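Local coordinates for protein hydratase ChsH1 (Mycobacterium tuberculosis, PDB 4W78) that hydrates the steroid enoyl-CoA 3-OPDC-CoA to 17-HOPC-CoA during cholesterol side-chain degradation, working in complex with ChsH2, at residues A[103-108]-A[158-163]; A[109-114]-A[153-158]; A[118-123]-A[147-152]; A[134-139]-A[163-168]. All coordinates share one frame; numbering follows the deposited sequence.

Interaction 1: residues A[103-108]-A[158-163]; sequences TNCEQT and MNWRIL
On one face of this antiparallel strand pair N104 and R161 lie side by side, and R161 NH1 donates to N104 OD1 at 2.9 Å, with the oxygen in the guanidinium plane; F141 adds a cation-pi contact to R161. T103 OG1 reaches the same OD1 from the amide's opposite face. N159 ND2 meets E106 OE1 at 3.3 Å, from above the carboxylate plane. The other face carries sulfur: C105 SG, anti to the backbone N (chi1 170°), sits at the edge of the W160 ring, 4.4 Å from the six-membered centroid and 75° off its normal. Q107 NE2 makes a weak 3.5 Å bond to M158 SD, while Q107 OE1 is hydrogen-bonded to Y109 OH. Paired backbone bonds join E106 with N159. T103 and N104 both face R161 in a classic beta bulge, T103 N donating to R161 O at 2.9 Å. Outward, residues 104-108 pair with a strand of ChsH2, continuing the hotdog sheet across the interface. Such two-faced donation would resist rotation of the N104 amide.

Interaction 2: residues A[109-114]-A[153-158]; sequences YHRYLL and EDVAEM
Y109 with A156 as a beta bridge and R111 with E153 as a salt bridge join the loop leaving strand 99-109 to the start of strand 153-165, at one end of the hotdog sheet. The bridge is a non-hydrogen-bonded pair, with the CA atoms of Y109 and A156 4.5 Å apart. One residue on, H110 N donates to V155 O at 2.9 Å, lying 44° out of the carbonyl plane. V155 and A156 both face W148 in a classic beta bulge. R111 then reaches E153 side-on: NE binds OE2 at 2.8 Å and NH2 binds OE1 at 3.0 Å, both carboxylate oxygens lying near the guanidinium plane. The two planes are 36° apart, and each oxygen is met from above the carboxylate plane. V155 CG1 lies over one guanidinium face, 3.8 Å from R111 NH2, and V155 CB meets L113 CD2. H110 CG lies anti to the carbonyl carbon (chi1 -58°), beside the backbone N; CD2 of the ring is 3.4 Å from A156 N. A water joins H110 NE2, D154 OD2 and E157 OE2, D154 OD1 being held by Q149 NE2, while a second donates to both R111 O and V155 O. E117 forms a salt bridge with R111 NH1, which also donates to Y112 O. With two carboxylates and a carbonyl around it, the guanidinium is probably restrained in rotation and its charge well compensated.

Interaction 3: residues A[118-123]-A[147-152]; sequences QVSISA and VWQVGD
V119 and I121 pack tightly against W148 on the apolar face of the strand pair. I121 CG1 stands over the five-membered ring, 4.2 Å from its centroid and 28° off the normal, in a CH-pi contact. V119 CG1 approaches obliquely, 3.4 Å from W148 CD1; it is anti to the backbone N (chi1 176°), a setting that leaves CG2 to meet V150 CG2. W148 NE1 donates to T71 OG1. The strands are the two arms of the 119-134/139-150 hairpin, part of the antiparallel sheet of the hotdog fold, and run at 150° to each other. Paired bonds link S120 with Q149, S120 N to Q149 O measuring 2.8 Å, and likewise S122 with V147. The opposite face, with S120, S122 and Q149 beside V147, is largely polar and hydrated: S120 OG and G151 O share a water, each 2.7 Å from it, and S122 OG bonds to S18 O. Toward the hairpin's open end another water replaces direct pairing, accepting from G151 N and donating to Q118 O at 2.7 Å.

Interaction 4: residues A[134-139]-A[163-168]; sequences TALGEG and LKFKPA
L136 and F165 meet where a type I beta turn, T134 to G137, folds over the end of strand 153-165, at the tip of the 119-134/139-150 hairpin of the hotdog sheet. The apolar contacts come first. L136 CB stands over the centre of the F165 ring, 4.2 Å from the centroid and 12° off the normal, a CH-pi contact. F165 CG lies between the backbone N and the carbonyl carbon (chi1 62°). T134 and L163 approach tip to tip, T134 OG1 being 3.8 Å from L163 CD2. G139 and F165 form a non-hydrogen-bonded antiparallel pair with CA atoms 3.9 Å apart; G139, without a side chain, lets L163 CD1 and K164 O close in on its CA, L163 CD1 to 3.9 Å from G139 CA. Backbone bonding across the contact rests on K166 N, which donates to E138 O at 2.9 Å. The charged pair is looser: E138 and K166 lie side by side, but E138 OE1 bonds to Y97 OH and K166 NZ to A95 O, with OE1 and NZ 4.4 Å apart, beyond a salt bridge. Inside the turn the polar bonds are local. T134 OG1 accepts from L136 N, an ST turn, and donates to G137 O at 2.7 Å, in the carbonyl plane and on a lone pair.

Strand 153-165 takes part in interactions 1, 2 and 4, and interaction 3 joins the neighbouring strand 139-150 to 119-134. M158 is shared by 1 and 2, L163 by 1 and 4. W148 of interaction 3 packs on M158, and its backbone bonds to V155 and A156 tie it to interaction 2. All four are partly buried: interaction 1 is the most central, while 2 and 4 are more peripheral, about 13 and 22 Å from the chain centre. Interaction 1 has one sulfur-lined and one polar face and adjoins ChsH2. Interaction 2 adds a salt bridge and water to a backbone bond and also touches ChsH2; interaction 3 divides aromatic from hydrated faces; interaction 4 combines turn bonding with apolar packing.

Interaction 1: residues A[103-108]-A[158-163]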
loop_
_atom_site.group_PDB
_atom_site.type_symbol
_atom_site.label_atom_id
_atom_site.label_comp_id
_atom_site.label_asym_id
_atom_site.label_seq_id
_atom_site.Cartn_x
_atom_site.Cartn_y
_atom_site.Cartn_z
ATOM N N THR A 103 -18.634 -15.165 -2.539
ATOM C CA THR A 103 -19.902 -14.914 -3.219
ATOM C C THR A 103 -20.698 -13.739 -2.637
ATOM O O THR A 103 -21.353 -12.999 -3.380
ATOM C CB THR A 103 -20.798 -16.169 -3.227
ATOM O OG1 THR A 103 -21.142 -16.508 -1.880
ATOM C CG2 THR A 103 -20.072 -17.345 -3.879
ATOM N N ASN A 104 -20.653 -13.587 -1.318
ATOM C CA ASN A 104 -21.409 -12.544 -0.629
ATOM C C ASN A 104 -20.643 -12.061 0.583
ATOM O O ASN A 104 -19.999 -12.850 1.270
ATOM C CB ASN A 104 -22.750 -13.065 -0.107
ATOM C CG ASN A 104 -23.482 -13.908 -1.099
ATOM O OD1 ASN A 104 -23.163 -15.083 -1.283
ATOM N ND2 ASN A 104 -24.499 -13.333 -1.726
ATOM N N CYS A 105 -20.772 -10.772 0.871
ATOM C CA CYS A 105 -20.144 -10.138 2.026
ATOM C C CYS A 105 -21.148 -9.107 2.539
ATOM O O CYS A 105 -21.447 -8.152 1.827
ATOM C CB CYS A 105 -18.877 -9.386 1.577
ATOM S SG CYS A 105 -18.109 -8.294 2.837
ATOM N N GLU A 106 -21.672 -9.286 3.751
ATOM C CA GLU A 106 -22.557 -8.284 4.335
ATOM C C GLU A 106 -21.942 -7.722 5.602
ATOM O O GLU A 106 -21.715 -8.458 6.551
ATOM C CB GLU A 106 -23.917 -8.877 4.673
ATOM C CG GLU A 106 -24.856 -7.870 5.307
ATOM C CD GLU A 106 -26.041 -8.522 5.991
ATOM O OE1 GLU A 106 -26.147 -9.771 5.939
ATOM O OE2 GLU A 106 -26.863 -7.785 6.577
ATOM N N GLN A 107 -21.671 -6.425 5.616
ATOM C CA GLN A 107 -21.065 -5.785 6.778
ATOM C C GLN A 107 -22.067 -4.862 7.467
ATOM O O GLN A 107 -22.798 -4.118 6.802
ATOM C CB GLN A 107 -19.824 -4.976 6.365
ATOM C CG GLN A 107 -18.699 -5.844 5.785
ATOM C CD GLN A 107 -17.365 -5.114 5.677
ATOM O OE1 GLN A 107 -17.311 -3.890 5.642
ATOM N NE2 GLN A 107 -16.270 -5.884 5.631
ATOM N N THR A 108 -22.097 -4.917 8.797
ATOM C CA THR A 108 -22.938 -4.028 9.598
ATOM C C THR A 108 -22.027 -3.194 10.500
ATOM O O THR A 108 -21.099 -3.722 11.129
ATOM C CB THR A 108 -23.925 -4.834 10.457
ATOM O OG1 THR A 108 -24.822 -5.558 9.600
ATOM C CG2 THR A 108 -24.720 -3.928 11.393
ATOM N N MET A 158 -19.704 -8.971 10.280
ATOM C CA MET A 158 -19.748 -9.352 8.878
ATOM C C MET A 158 -20.225 -10.777 8.734
ATOM O O MET A 158 -19.841 -11.649 9.507
ATOM C CB MET A 158 -18.357 -9.209 8.272
ATOM C CG MET A 158 -18.223 -9.755 6.873
ATOM S SD MET A 158 -16.651 -9.287 6.159
ATOM C CE MET A 158 -15.509 -10.306 7.051
ATOM N N ASN A 159 -21.089 -11.003 7.749
ATOM C CA ASN A 159 -21.415 -12.339 7.298
ATOM C C ASN A 159 -20.694 -12.506 5.967
ATOM O O ASN A 159 -20.904 -11.705 5.040
ATOM C CB ASN A 159 -22.923 -12.483 7.139
ATOM C CG ASN A 159 -23.677 -12.246 8.441
ATOM O OD1 ASN A 159 -23.310 -12.769 9.496
ATOM N ND2 ASN A 159 -24.744 -11.453 8.370
ATOM N N TRP A 160 -19.802 -13.494 5.899
ATOM C CA TRP A 160 -18.909 -13.716 4.759
ATOM C C TRP A 160 -19.237 -15.084 4.188
ATOM O O TRP A 160 -19.280 -16.053 4.933
ATOM C CB TRP A 160 -17.466 -13.744 5.279
ATOM C CG TRP A 160 -16.422 -13.747 4.224
ATOM C CD1 TRP A 160 -15.673 -14.800 3.772
ATOM C CD2 TRP A 160 -16.005 -12.615 3.498
ATOM N NE1 TRP A 160 -14.815 -14.372 2.780
ATOM C CE2 TRP A 160 -15.000 -13.025 2.601
ATOM C CE3 TRP A 160 -16.387 -11.280 3.523
ATOM C CZ2 TRP A 160 -14.378 -12.133 1.736
ATOM C CZ3 TRP A 160 -15.801 -10.430 2.723
ATOM C CH2 TRP A 160 -14.795 -10.829 1.809
ATOM N N ARG A 161 -19.464 -15.182 2.885
ATOM C CA ARG A 161 -19.800 -16.469 2.290
ATOM C C ARG A 161 -18.875 -16.785 1.130
ATOM O O ARG A 161 -18.661 -15.953 0.244
ATOM C CB ARG A 161 -21.250 -16.479 1.826
ATOM C CG ARG A 161 -21.771 -17.795 1.284
ATOM C CD ARG A 161 -23.242 -17.563 0.896
ATOM N NE ARG A 161 -23.937 -18.721 0.349
ATOM C CZ ARG A 161 -24.514 -18.744 -0.853
ATOM N NH1 ARG A 161 -24.467 -17.677 -1.644
ATOM N NH2 ARG A 161 -25.136 -19.836 -1.268
ATOM N N ILE A 162 -18.322 -17.992 1.147
ATOM C CA ILE A 162 -17.483 -18.449 0.053
ATOM C C ILE A 162 -18.001 -19.763 -0.491
ATOM O O ILE A 162 -18.783 -20.467 0.162
ATOM C CB ILE A 162 -16.010 -18.639 0.483
ATOM C CG1 ILE A 162 -15.883 -19.799 1.476
ATOM C CG2 ILE A 162 -15.452 -17.354 1.066
ATOM C CD1 ILE A 162 -14.431 -20.193 1.813
ATOM N N LEU A 163 -17.556 -20.081 -1.703
ATOM C CA LEU A 163 -17.855 -21.344 -2.349
ATOM C C LEU A 163 -16.546 -22.078 -2.603
ATOM O O LEU A 163 -15.645 -21.537 -3.254
ATOM C CB LEU A 163 -18.570 -21.087 -3.679
ATOM C CG LEU A 163 -18.745 -22.296 -4.591
ATOM C CD1 LEU A 163 -19.679 -23.343 -3.983
ATOM C CD2 LEU A 163 -19.247 -21.831 -5.958
#

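Interaction 2: residues A[109-114]-A[153-158]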
loop_
_atom_site.group_PDB
_atom_site.type_symbol
_atom_site.label_atom_id
_atom_site.label_comp_id
_atom_site.label_asym_id
_atom_site.label_seq_id
_atom_site.Cartn_x
_atom_site.Cartn_y
_atom_site.Cartn_z
ATOM N N TYR A 109 -22.254 -1.886 10.527
ATOM C CA TYR A 109 -21.414 -0.982 11.315
ATOM C C TYR A 109 -22.232 -0.411 12.471
ATOM O O TYR A 109 -23.187 0.339 12.262
ATOM C CB TYR A 109 -20.863 0.145 10.430
ATOM C CG TYR A 109 -20.355 -0.359 9.096
ATOM C CD1 TYR A 109 -19.168 -1.088 9.008
ATOM C CD2 TYR A 109 -21.070 -0.129 7.929
ATOM C CE1 TYR A 109 -18.716 -1.575 7.788
ATOM C CE2 TYR A 109 -20.630 -0.609 6.712
ATOM C CZ TYR A 109 -19.444 -1.327 6.649
ATOM O OH TYR A 109 -19.021 -1.793 5.434
ATOM N N HIS A 110 -21.872 -0.775 13.698
ATOM C CA HIS A 110 -22.679 -0.331 14.834
ATOM C C HIS A 110 -22.468 1.146 15.153
ATOM O O HIS A 110 -23.401 1.835 15.576
ATOM C CB HIS A 110 -22.418 -1.197 16.060
ATOM C CG HIS A 110 -22.687 -2.652 15.832
ATOM N ND1 HIS A 110 -23.881 -3.116 15.326
ATOM C CD2 HIS A 110 -21.913 -3.745 16.037
ATOM C CE1 HIS A 110 -23.831 -4.434 15.225
ATOM N NE2 HIS A 110 -22.648 -4.840 15.653
ATOM N N ARG A 111 -21.238 1.613 14.961
ATOM C CA ARG A 111 -20.894 3.024 15.087
ATOM C C ARG A 111 -19.636 3.300 14.281
ATOM O O ARG A 111 -18.982 2.369 13.791
ATOM C CB ARG A 111 -20.661 3.418 16.555
ATOM C CG ARG A 111 -19.463 2.743 17.230
ATOM C CD ARG A 111 -19.112 3.501 18.502
ATOM N NE ARG A 111 -18.083 2.845 19.304
ATOM C CZ ARG A 111 -16.781 3.092 19.206
ATOM N NH1 ARG A 111 -16.319 3.961 18.315
ATOM N NH2 ARG A 111 -15.934 2.447 20.000
ATOM N N TYR A 112 -19.301 4.581 14.149
ATOM C CA TYR A 112 -18.074 5.009 13.498
ATOM C C TYR A 112 -16.918 4.941 14.496
ATOM O O TYR A 112 -17.097 5.202 15.696
ATOM C CB TYR A 112 -18.232 6.447 12.965
ATOM C CG TYR A 112 -19.000 6.540 11.659
ATOM C CD1 TYR A 112 -20.325 6.110 11.569
ATOM C CD2 TYR A 112 -18.407 7.064 10.524
ATOM C CE1 TYR A 112 -21.025 6.185 10.368
ATOM C CE2 TYR A 112 -19.096 7.164 9.328
ATOM C CZ TYR A 112 -20.399 6.714 9.251
ATOM O OH TYR A 112 -21.070 6.800 8.052
ATOM N N LEU A 113 -15.737 4.579 14.003
ATOM C CA LEU A 113 -14.540 4.503 14.846
ATOM C C LEU A 113 -13.683 5.762 14.775
ATOM O O LEU A 113 -13.648 6.459 13.755
ATOM C CB LEU A 113 -13.692 3.300 14.442
ATOM C CG LEU A 113 -14.442 1.975 14.402
ATOM C CD1 LEU A 113 -13.477 0.889 13.953
ATOM C CD2 LEU A 113 -15.064 1.655 15.767
ATOM N N LEU A 114 -12.968 6.035 15.859
ATOM C CA LEU A 114 -12.084 7.190 15.942
ATOM C C LEU A 114 -10.615 6.776 15.880
ATOM O O LEU A 114 -10.246 5.728 16.407
ATOM C CB LEU A 114 -12.325 7.919 17.266
ATOM C CG LEU A 114 -13.750 8.405 17.521
ATOM C CD1 LEU A 114 -13.921 8.757 18.999
ATOM C CD2 LEU A 114 -14.026 9.627 16.653
ATOM N N GLU A 153 -16.651 -3.971 23.465
ATOM C CA GLU A 153 -17.783 -3.378 22.759
ATOM C C GLU A 153 -17.804 -3.829 21.306
ATOM O O GLU A 153 -16.847 -3.592 20.571
ATOM C CB GLU A 153 -17.691 -1.848 22.809
ATOM C CG GLU A 153 -18.757 -1.121 21.981
ATOM C CD GLU A 153 -18.421 0.342 21.732
ATOM O OE1 GLU A 153 -17.313 0.780 22.115
ATOM O OE2 GLU A 153 -19.267 1.056 21.152
ATOM N N ASP A 154 -18.900 -4.450 20.874
ATOM C CA ASP A 154 -19.033 -4.813 19.465
ATOM C C ASP A 154 -19.208 -3.546 18.641
ATOM O O ASP A 154 -20.094 -2.730 18.928
ATOM C CB ASP A 154 -20.242 -5.724 19.227
ATOM C CG ASP A 154 -20.080 -7.104 19.830
ATOM O OD1 ASP A 154 -19.025 -7.408 20.420
ATOM O OD2 ASP A 154 -21.032 -7.904 19.699
ATOM N N VAL A 155 -18.379 -3.377 17.618
ATOM C CA VAL A 155 -18.458 -2.167 16.790
ATOM C C VAL A 155 -18.838 -2.444 15.337
ATOM O O VAL A 155 -19.268 -1.540 14.630
ATOM C CB VAL A 155 -17.158 -1.336 16.823
ATOM C CG1 VAL A 155 -16.893 -0.819 18.244
ATOM C CG2 VAL A 155 -15.966 -2.149 16.319
ATOM N N ALA A 156 -18.663 -3.680 14.889
ATOM C CA ALA A 156 -19.037 -4.047 13.521
ATOM C C ALA A 156 -19.136 -5.551 13.419
ATOM O O ALA A 156 -18.619 -6.283 14.261
ATOM C CB ALA A 156 -18.012 -3.532 12.515
ATOM N N GLU A 157 -19.790 -6.025 12.367
ATOM C CA GLU A 157 -19.861 -7.454 12.137
ATOM C C GLU A 157 -19.999 -7.739 10.659
ATOM O O GLU A 157 -20.312 -6.844 9.867
ATOM C CB GLU A 157 -20.956 -8.136 12.968
ATOM C CG GLU A 157 -22.389 -7.766 12.723
ATOM C CD GLU A 157 -23.310 -8.717 13.492
ATOM O OE1 GLU A 157 -24.136 -9.400 12.865
ATOM O OE2 GLU A 157 -23.171 -8.810 14.729
ATOM N N MET A 158 -19.704 -8.971 10.280
ATOM C CA MET A 158 -19.748 -9.352 8.878
ATOM C C MET A 158 -20.225 -10.777 8.734
ATOM O O MET A 158 -19.841 -11.649 9.507
ATOM C CB MET A 158 -18.357 -9.209 8.272
ATOM C CG MET A 158 -18.223 -9.755 6.873
ATOM S SD MET A 158 -16.651 -9.287 6.159
ATOM C CE MET A 158 -15.509 -10.306 7.051
HETATM O O HOH W 1 -22.129 -7.549 16.619
HETATM O O HOH W 2 -17.732 0.275 12.758
#

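Interaction 3: residues A[118-123]-A[147-152]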
loop_
_atom_site.group_PDB
_atom_site.type_symbol
_atom_site.label_atom_id
_atom_site.label_comp_id
_atom_site.label_asym_id
_atom_site.label_seq_id
_atom_site.Cartn_x
_atom_site.Cartn_y
_atom_site.Cartn_z
ATOM N N GLN A 118 -8.435 0.819 19.152
ATOM C CA GLN A 118 -7.814 -0.460 18.811
ATOM C C GLN A 118 -8.883 -1.533 18.592
ATOM O O GLN A 118 -9.602 -1.898 19.518
ATOM C CB GLN A 118 -6.889 -0.895 19.954
ATOM C CG GLN A 118 -6.373 -2.325 19.856
ATOM C CD GLN A 118 -5.337 -2.490 18.756
ATOM O OE1 GLN A 118 -4.269 -1.868 18.795
ATOM N NE2 GLN A 118 -5.641 -3.333 17.773
ATOM N N VAL A 119 -8.974 -2.040 17.368
ATOM C CA VAL A 119 -9.980 -3.048 17.021
ATOM C C VAL A 119 -9.433 -4.466 17.157
ATOM O O VAL A 119 -8.232 -4.699 16.977
ATOM C CB VAL A 119 -10.480 -2.814 15.569
ATOM C CG1 VAL A 119 -11.437 -3.887 15.121
ATOM C CG2 VAL A 119 -11.139 -1.436 15.455
ATOM N N SER A 120 -10.298 -5.402 17.551
ATOM C CA SER A 120 -9.956 -6.825 17.505
ATOM C C SER A 120 -10.974 -7.567 16.644
ATOM O O SER A 120 -12.070 -7.074 16.423
ATOM C CB SER A 120 -9.943 -7.427 18.904
ATOM O OG SER A 120 -11.257 -7.450 19.433
ATOM N N ILE A 121 -10.606 -8.749 16.164
ATOM C CA ILE A 121 -11.492 -9.535 15.306
ATOM C C ILE A 121 -11.651 -10.951 15.847
ATOM O O ILE A 121 -10.690 -11.545 16.342
ATOM C CB ILE A 121 -10.954 -9.582 13.849
ATOM C CG1 ILE A 121 -11.924 -10.312 12.909
ATOM C CG2 ILE A 121 -9.548 -10.210 13.802
ATOM C CD1 ILE A 121 -11.476 -10.282 11.439
ATOM N N SER A 122 -12.866 -11.496 15.723
ATOM C CA SER A 122 -13.161 -12.879 16.115
ATOM C C SER A 122 -14.011 -13.486 15.019
ATOM O O SER A 122 -14.881 -12.806 14.465
ATOM C CB SER A 122 -13.923 -12.895 17.436
ATOM O OG SER A 122 -14.303 -14.211 17.814
ATOM N N ALA A 123 -13.754 -14.749 14.690
ATOM C CA ALA A 123 -14.463 -15.413 13.591
ATOM C C ALA A 123 -15.145 -16.683 14.078
ATOM O O ALA A 123 -14.570 -17.452 14.848
ATOM C CB ALA A 123 -13.498 -15.747 12.465
ATOM N N VAL A 147 -16.925 -10.774 13.998
ATOM C CA VAL A 147 -17.285 -9.650 14.857
ATOM C C VAL A 147 -16.030 -8.851 15.212
ATOM O O VAL A 147 -14.997 -9.433 15.561
ATOM C CB VAL A 147 -18.006 -10.110 16.137
ATOM C CG1 VAL A 147 -18.350 -8.930 17.023
ATOM C CG2 VAL A 147 -19.280 -10.908 15.789
ATOM N N TRP A 148 -16.117 -7.530 15.091
ATOM C CA TRP A 148 -15.047 -6.646 15.535
ATOM C C TRP A 148 -15.454 -5.937 16.807
ATOM O O TRP A 148 -16.605 -5.497 16.956
ATOM C CB TRP A 148 -14.707 -5.585 14.484
ATOM C CG TRP A 148 -14.030 -6.112 13.243
ATOM C CD1 TRP A 148 -12.688 -6.278 13.053
ATOM C CD2 TRP A 148 -14.665 -6.519 12.027
ATOM N NE1 TRP A 148 -12.446 -6.754 11.776
ATOM C CE2 TRP A 148 -13.648 -6.903 11.131
ATOM C CE3 TRP A 148 -16.002 -6.567 11.596
ATOM C CZ2 TRP A 148 -13.920 -7.354 9.838
ATOM C CZ3 TRP A 148 -16.271 -7.003 10.299
ATOM C CH2 TRP A 148 -15.234 -7.399 9.440
ATOM N N GLN A 149 -14.485 -5.798 17.704
ATOM C CA GLN A 149 -14.697 -5.142 18.979
ATOM C C GLN A 149 -13.658 -4.062 19.227
ATOM O O GLN A 149 -12.545 -4.116 18.701
ATOM C CB GLN A 149 -14.613 -6.162 20.110
ATOM C CG GLN A 149 -15.688 -7.219 20.044
ATOM C CD GLN A 149 -15.638 -8.127 21.241
ATOM O OE1 GLN A 149 -14.691 -8.893 21.410
ATOM N NE2 GLN A 149 -16.643 -8.029 22.098
ATOM N N VAL A 150 -14.035 -3.087 20.044
ATOM C CA VAL A 150 -13.070 -2.192 20.663
ATOM C C VAL A 150 -13.241 -2.461 22.145
ATOM O O VAL A 150 -14.293 -2.175 22.714
ATOM C CB VAL A 150 -13.354 -0.724 20.325
ATOM C CG1 VAL A 150 -12.462 0.196 21.160
ATOM C CG2 VAL A 150 -13.136 -0.470 18.823
ATOM N N GLY A 151 -12.232 -3.069 22.763
ATOM C CA GLY A 151 -12.398 -3.600 24.106
ATOM C C GLY A 151 -13.457 -4.688 24.082
ATOM O O GLY A 151 -13.381 -5.622 23.281
ATOM N N ASP A 152 -14.459 -4.558 24.947
ATOM C CA ASP A 152 -15.555 -5.524 24.995
ATOM C C ASP A 152 -16.791 -5.056 24.222
ATOM O O ASP A 152 -17.852 -5.672 24.313
ATOM C CB ASP A 152 -15.953 -5.801 26.448
ATOM C CG ASP A 152 -14.912 -6.606 27.199
ATOM O OD1 ASP A 152 -14.275 -7.486 26.579
ATOM O OD2 ASP A 152 -14.737 -6.360 28.413
HETATM O O HOH W 3 -9.811 -4.031 21.171
HETATM O O HOH W 4 -11.202 -6.107 21.772
HETATM O O HOH W 5 -13.617 -9.484 18.262
#

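Interaction 4: residues A[134-139]-A[163-168]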
loop_
_atom_site.group_PDB
_atom_site.type_symbol
_atom_site.label_atom_id
_atom_site.label_comp_id
_atom_site.label_asym_id
_atom_site.label_seq_id
_atom_site.Cartn_x
_atom_site.Cartn_y
_atom_site.Cartn_z
ATOM N N THR A 134 -23.256 -25.957 -8.989
ATOM C CA THR A 134 -23.165 -24.527 -9.246
ATOM C C THR A 134 -22.606 -24.310 -10.643
ATOM O O THR A 134 -22.125 -25.250 -11.273
ATOM C CB THR A 134 -22.259 -23.817 -8.219
ATOM O OG1 THR A 134 -20.894 -23.877 -8.651
ATOM C CG2 THR A 134 -22.387 -24.467 -6.843
ATOM N N ALA A 135 -22.658 -23.068 -11.116
ATOM C CA ALA A 135 -22.163 -22.730 -12.449
ATOM C C ALA A 135 -20.647 -22.882 -12.555
ATOM O O ALA A 135 -20.092 -22.872 -13.656
ATOM C CB ALA A 135 -22.581 -21.318 -12.833
ATOM N N LEU A 136 -19.981 -23.019 -11.409
ATOM C CA LEU A 136 -18.532 -23.180 -11.380
ATOM C C LEU A 136 -18.130 -24.633 -11.147
ATOM O O LEU A 136 -16.947 -24.975 -11.204
ATOM C CB LEU A 136 -17.916 -22.285 -10.301
ATOM C CG LEU A 136 -18.086 -20.777 -10.509
ATOM C CD1 LEU A 136 -17.523 -20.001 -9.338
ATOM C CD2 LEU A 136 -17.418 -20.344 -11.802
ATOM N N GLY A 137 -19.119 -25.485 -10.893
ATOM C CA GLY A 137 -18.872 -26.883 -10.589
ATOM C C GLY A 137 -19.520 -27.297 -9.282
ATOM O O GLY A 137 -20.118 -26.470 -8.592
ATOM N N GLU A 138 -19.409 -28.576 -8.936
ATOM C CA GLU A 138 -19.929 -29.049 -7.660
ATOM C C GLU A 138 -19.164 -28.371 -6.527
ATOM O O GLU A 138 -17.937 -28.255 -6.575
ATOM C CB GLU A 138 -19.818 -30.570 -7.543
ATOM C CG GLU A 138 -20.521 -31.145 -6.315
ATOM C CD GLU A 138 -20.383 -32.655 -6.193
ATOM O OE1 GLU A 138 -19.256 -33.140 -5.941
ATOM O OE2 GLU A 138 -21.407 -33.360 -6.340
ATOM N N GLY A 139 -19.887 -27.905 -5.517
ATOM C CA GLY A 139 -19.238 -27.208 -4.426
ATOM C C GLY A 139 -20.011 -27.155 -3.124
ATOM O O GLY A 139 -21.153 -27.609 -3.028
ATOM N N LEU A 163 -17.556 -20.081 -1.703
ATOM C CA LEU A 163 -17.855 -21.344 -2.349
ATOM C C LEU A 163 -16.546 -22.078 -2.603
ATOM O O LEU A 163 -15.645 -21.537 -3.254
ATOM C CB LEU A 163 -18.570 -21.087 -3.679
ATOM C CG LEU A 163 -18.745 -22.296 -4.591
ATOM C CD1 LEU A 163 -19.679 -23.343 -3.983
ATOM C CD2 LEU A 163 -19.247 -21.831 -5.958
ATOM N N LYS A 164 -16.419 -23.282 -2.061
ATOM C CA LYS A 164 -15.309 -24.166 -2.414
ATOM C C LYS A 164 -15.826 -25.165 -3.430
ATOM O O LYS A 164 -16.808 -25.865 -3.179
ATOM C CB LYS A 164 -14.791 -24.915 -1.185
ATOM C CG LYS A 164 -14.130 -24.024 -0.153
ATOM C CD LYS A 164 -12.739 -23.627 -0.596
ATOM C CE LYS A 164 -11.795 -24.815 -0.532
ATOM N NZ LYS A 164 -10.612 -24.587 -1.412
ATOM N N PHE A 165 -15.171 -25.246 -4.584
ATOM C CA PHE A 165 -15.732 -26.006 -5.687
ATOM C C PHE A 165 -14.682 -26.867 -6.375
ATOM O O PHE A 165 -13.483 -26.612 -6.249
ATOM C CB PHE A 165 -16.402 -25.059 -6.704
ATOM C CG PHE A 165 -15.451 -24.082 -7.354
ATOM C CD1 PHE A 165 -15.182 -22.855 -6.775
ATOM C CD2 PHE A 165 -14.837 -24.393 -8.563
ATOM C CE1 PHE A 165 -14.312 -21.960 -7.372
ATOM C CE2 PHE A 165 -13.965 -23.504 -9.160
ATOM C CZ PHE A 165 -13.704 -22.290 -8.575
ATOM N N LYS A 166 -15.156 -27.878 -7.094
ATOM C CA LYS A 166 -14.314 -28.707 -7.945
ATOM C C LYS A 166 -14.165 -28.027 -9.299
ATOM O O LYS A 166 -15.155 -27.817 -10.000
ATOM C CB LYS A 166 -14.952 -30.082 -8.143
ATOM C CG LYS A 166 -14.769 -31.048 -6.983
ATOM C CD LYS A 166 -15.423 -32.381 -7.294
ATOM C CE LYS A 166 -14.871 -33.491 -6.417
ATOM N NZ LYS A 166 -14.983 -33.138 -4.982
ATOM N N PRO A 167 -12.927 -27.674 -9.672
ATOM C CA PRO A 167 -12.665 -27.050 -10.975
ATOM C C PRO A 167 -12.990 -28.007 -12.118
ATOM O O PRO A 167 -13.145 -29.206 -11.878
ATOM C CB PRO A 167 -11.160 -26.772 -10.927
ATOM C CG PRO A 167 -10.843 -26.690 -9.464
ATOM C CD PRO A 167 -11.708 -27.750 -8.852
ATOM N N ALA A 168 -13.080 -27.478 -13.338
ATOM C CA ALA A 168 -13.515 -28.255 -14.500
ATOM C C ALA A 168 -12.741 -29.559 -14.684
ATOM O O ALA A 168 -13.321 -30.590 -15.026
ATOM C CB ALA A 168 -13.445 -27.404 -15.766
#